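Local coordinates for Crh-like protein 5 (Neosartorya fumigata, PDB 6IBU) that cleaves chitin and transfers it to 1,6-beta-glucan or to other chitin chains, cross-linking the polysaccharides of the fungal cell wall and septa, at residues Gln176-Leu181 with Gln240-Asp245. Sequence-based numbering, arbitrary orientation.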
ATOM      1  N   GLN A 176       7.376  -5.618  10.356  1.00 16.94           N
ATOM      2  CA  GLN A 176       8.677  -5.206  10.931  1.00 17.35           C
ATOM      3  C   GLN A 176       9.823  -5.628  10.028  1.00 17.95           C
ATOM      4  O   GLN A 176      10.926  -5.775  10.534  1.00 19.26           O
ATOM      5  CB  GLN A 176       8.877  -5.808  12.320  1.00 16.56           C
ATOM      6  CG  GLN A 176       8.859  -7.330  12.338  1.00 16.60           C
ATOM      7  CD  GLN A 176       8.870  -7.835  13.764  1.00 16.01           C
ATOM      8  OE1 GLN A 176       9.912  -7.870  14.422  1.00 16.18           O
ATOM      9  NE2 GLN A 176       7.709  -8.227  14.257  1.00 14.55           N
ATOM     10  N   THR A 177       9.573  -5.800   8.742  1.00 17.78           N
ATOM     11  CA  THR A 177      10.633  -6.098   7.758  1.00 16.89           C
ATOM     12  C   THR A 177      10.593  -4.994   6.715  1.00 16.43           C
ATOM     13  O   THR A 177       9.607  -4.286   6.626  1.00 14.53           O
ATOM     14  CB  THR A 177      10.437  -7.494   7.182  1.00 17.24           C
ATOM     15  OG1 THR A 177       9.111  -7.593   6.666  1.00 16.70           O
ATOM     16  CG2 THR A 177      10.669  -8.574   8.211  1.00 18.30           C
ATOM     17  N   PRO A 178      11.664  -4.819   5.918  1.00 17.49           N
ATOM     18  CA  PRO A 178      11.746  -3.690   5.002  1.00 17.25           C
ATOM     19  C   PRO A 178      10.601  -3.831   3.995  1.00 16.88           C
ATOM     20  O   PRO A 178      10.371  -4.913   3.488  1.00 15.32           O
ATOM     21  CB  PRO A 178      13.102  -3.832   4.304  1.00 17.95           C
ATOM     22  CG  PRO A 178      13.852  -4.884   5.139  1.00 18.67           C
ATOM     23  CD  PRO A 178      12.796  -5.746   5.787  1.00 17.51           C
ATOM     24  N   MET A 179       9.941  -2.725   3.709  1.00 17.06           N
ATOM     25  CA  MET A 179       8.732  -2.744   2.873  1.00 18.53           C
ATOM     26  C   MET A 179       8.888  -1.781   1.713  1.00 18.60           C
ATOM     27  O   MET A 179       9.569  -0.786   1.855  1.00 17.43           O
ATOM     28  CB  MET A 179       7.498  -2.370   3.694  1.00 18.76           C
ATOM     29  CG  MET A 179       7.078  -3.497   4.596  1.00 19.77           C
ATOM     30  SD  MET A 179       5.461  -3.293   5.330  1.00 19.80           S
ATOM     31  CE  MET A 179       5.730  -1.868   6.373  1.00 19.24           C
ATOM     32  N   ARG A 180       8.226  -2.095   0.611  1.00 19.33           N
ATOM     33  CA  ARG A 180       8.151  -1.168  -0.528  1.00 20.74           C
ATOM     34  C   ARG A 180       6.726  -0.628  -0.595  1.00 19.58           C
ATOM     35  O   ARG A 180       5.837  -1.157   0.073  1.00 17.72           O
ATOM     36  CB  ARG A 180       8.676  -1.858  -1.781  1.00 24.37           C
ATOM     37  CG  ARG A 180       7.784  -2.939  -2.349  1.00 28.04           C
ATOM     38  CD  ARG A 180       7.932  -2.907  -3.844  1.00 34.42           C
ATOM     39  NE  ARG A 180       8.716  -4.038  -4.293  1.00 42.06           N
ATOM     40  CZ  ARG A 180       9.643  -4.026  -5.248  1.00 43.72           C
ATOM     41  NH1 ARG A 180       9.941  -2.923  -5.920  1.00 40.91           N
ATOM     42  NH2 ARG A 180      10.275  -5.150  -5.527  1.00 45.43           N
ATOM     43  N   LEU A 181       6.551   0.485  -1.290  1.00 18.95           N
ATOM     44  CA  LEU A 181       5.230   1.121  -1.444  1.00 18.98           C
ATOM     45  C   LEU A 181       4.660   0.699  -2.798  1.00 19.16           C
ATOM     46  O   LEU A 181       5.351   0.843  -3.803  1.00 17.74           O
ATOM     47  CB  LEU A 181       5.438   2.629  -1.302  1.00 18.78           C
ATOM     48  CG  LEU A 181       4.219   3.512  -1.514  1.00 18.94           C
ATOM     49  CD1 LEU A 181       3.111   3.199  -0.514  1.00 18.38           C
ATOM     50  CD2 LEU A 181       4.647   4.971  -1.424  1.00 19.50           C
ATOM     51  N   GLN A 240      14.975  -7.511  14.071  1.00 22.99           N
ATOM     52  CA  GLN A 240      16.319  -7.775  14.643  1.00 21.51           C
ATOM     53  C   GLN A 240      17.145  -8.587  13.654  1.00 20.54           C
ATOM     54  O   GLN A 240      18.357  -8.428  13.678  1.00 23.77           O
ATOM     55  CB  GLN A 240      16.222  -8.482  15.991  1.00 20.78           C
ATOM     56  CG  GLN A 240      15.631  -7.607  17.100  1.00 20.17           C
ATOM     57  CD  GLN A 240      14.145  -7.807  17.282  1.00 20.08           C
ATOM     58  OE1 GLN A 240      13.417  -8.081  16.332  1.00 20.28           O
ATOM     59  NE2 GLN A 240      13.675  -7.664  18.515  1.00 19.51           N
ATOM     60  N   SER A 241      16.516  -9.358  12.773  1.00 19.61           N
ATOM     61  CA  SER A 241      17.230 -10.191  11.778  1.00 19.10           C
ATOM     62  C   SER A 241      17.686  -9.348  10.581  1.00 21.10           C
ATOM     63  O   SER A 241      18.462  -9.883   9.777  1.00 21.65           O
ATOM     64  CB  SER A 241      16.394 -11.357  11.341  1.00 19.00           C
ATOM     65  OG  SER A 241      15.354 -10.959  10.465  1.00 17.80           O
ATOM     66  N   ILE A 242      17.284  -8.079  10.453  1.00 21.46           N
ATOM     67  CA  ILE A 242      17.580  -7.297   9.213  1.00 21.88           C
ATOM     68  C   ILE A 242      18.974  -6.671   9.335  1.00 23.30           C
ATOM     69  O   ILE A 242      19.179  -5.859  10.218  1.00 22.49           O
ATOM     70  CB  ILE A 242      16.487  -6.254   8.912  1.00 20.87           C
ATOM     71  CG1 ILE A 242      15.090  -6.870   8.805  1.00 20.69           C
ATOM     72  CG2 ILE A 242      16.826  -5.455   7.673  1.00 21.41           C
ATOM     73  CD1 ILE A 242      14.971  -7.993   7.813  1.00 19.97           C
ATOM     74  N   LYS A 243      19.888  -7.057   8.451  1.00 26.44           N
ATOM     75  CA  LYS A 243      21.270  -6.526   8.378  1.00 31.00           C
ATOM     76  C   LYS A 243      21.336  -5.426   7.318  1.00 29.66           C
ATOM     77  O   LYS A 243      20.729  -5.591   6.243  1.00 26.11           O
ATOM     78  CB  LYS A 243      22.268  -7.642   8.034  1.00 37.34           C
ATOM     79  CG  LYS A 243      22.362  -8.772   9.052  1.00 46.62           C
ATOM     80  CD  LYS A 243      22.513  -8.316  10.516  1.00 56.53           C
ATOM     81  CE  LYS A 243      23.320  -9.282  11.368  1.00 60.34           C
ATOM     82  NZ  LYS A 243      22.998  -9.142  12.807  1.00 61.65           N
ATOM     83  N   PHE A 244      22.064  -4.351   7.621  1.00 30.58           N
ATOM     84  CA  PHE A 244      22.367  -3.258   6.669  1.00 33.17           C
ATOM     85  C   PHE A 244      23.548  -2.415   7.166  1.00 38.71           C
ATOM     86  O   PHE A 244      23.782  -2.320   8.390  1.00 35.78           O
ATOM     87  CB  PHE A 244      21.111  -2.417   6.448  1.00 30.94           C
ATOM     88  CG  PHE A 244      20.522  -1.831   7.699  1.00 28.79           C
ATOM     89  CD1 PHE A 244      19.651  -2.574   8.472  1.00 28.83           C
ATOM     90  CD2 PHE A 244      20.830  -0.540   8.096  1.00 29.26           C
ATOM     91  CE1 PHE A 244      19.116  -2.044   9.634  1.00 28.91           C
ATOM     92  CE2 PHE A 244      20.276  -0.008   9.249  1.00 30.88           C
ATOM     93  CZ  PHE A 244      19.424  -0.765  10.017  1.00 29.25           C
ATOM     94  N   ASP A 245      24.273  -1.823   6.212  1.00 49.70           N
ATOM     95  CA  ASP A 245      25.474  -0.973   6.437  1.00 60.20           C
ATOM     96  C   ASP A 245      25.008   0.479   6.634  1.00 55.90           C
ATOM     97  O   ASP A 245      24.420   0.759   7.675  1.00 48.37           O
ATOM     98  CB  ASP A 245      26.479  -1.172   5.290  1.00 68.98           C
ATOM     99  CG  ASP A 245      27.534  -0.088   5.155  1.00 74.09           C
ATOM    100  OD1 ASP A 245      27.920   0.498   6.198  1.00 69.75           O
ATOM    101  OD2 ASP A 245      27.963   0.161   3.999  1.00 74.39           O
TER
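Thr177 and Ile242 mark the place where the two segments run nearest each other, their CA atoms 7.2 Å apart; at Gln176 and Gln240 the CA separation is 8.9 Å. Beyond Pro178, 176-181 turns away into strand 179-187, while 240-245 leaves a 3-10 turn and enters the short strand 242-243. At these separations the backbones do not pair, and the contact is made between side chains. The CD-CG edge of the Pro178 ring packs against the end of Ile242: CD of the proline sits 3.7 Å from CD1 of the isoleucine, and Pro178 CG lies 3.9 Å from Ile242 CG2. With chi1 at -56°, CG2 of Ile242 lies opposite its backbone N; the CG1-CD1 arm meets the proline's CD while CG2 meets its CG. CG2 of Thr177 is a looser neighbour, 4.4 Å from Ile242 CD1.

The contact joins the concanavalin-type beta-sandwich of the GH16 fold to a small three-stranded antiparallel sheet edged by 242-243. Strand 179-187 belongs to the sandwich's seven-stranded sheet, as does strand 98-105, which carries Glu98 and Glu102, by similarity the nucleophile and proton donor. Tyr230 of the small sheet touches both Pro178 and Ile242.

On the polar side, OG1 of Thr177 hydrogen-bonds Asp97 OD2 and Asp95 OD1; the side chain of Thr177 is about 9 Å from that of Glu98. Gln176, extended beyond CG, brings its amide near that of Gln240, the planes 29° apart. The two OE1 atoms, Gln176 to Gln240, stay 4.0 Å from each other without bonding; Gln176 OE1 instead accepts from Trp239 N, and its NE2 donates to Phe174 O.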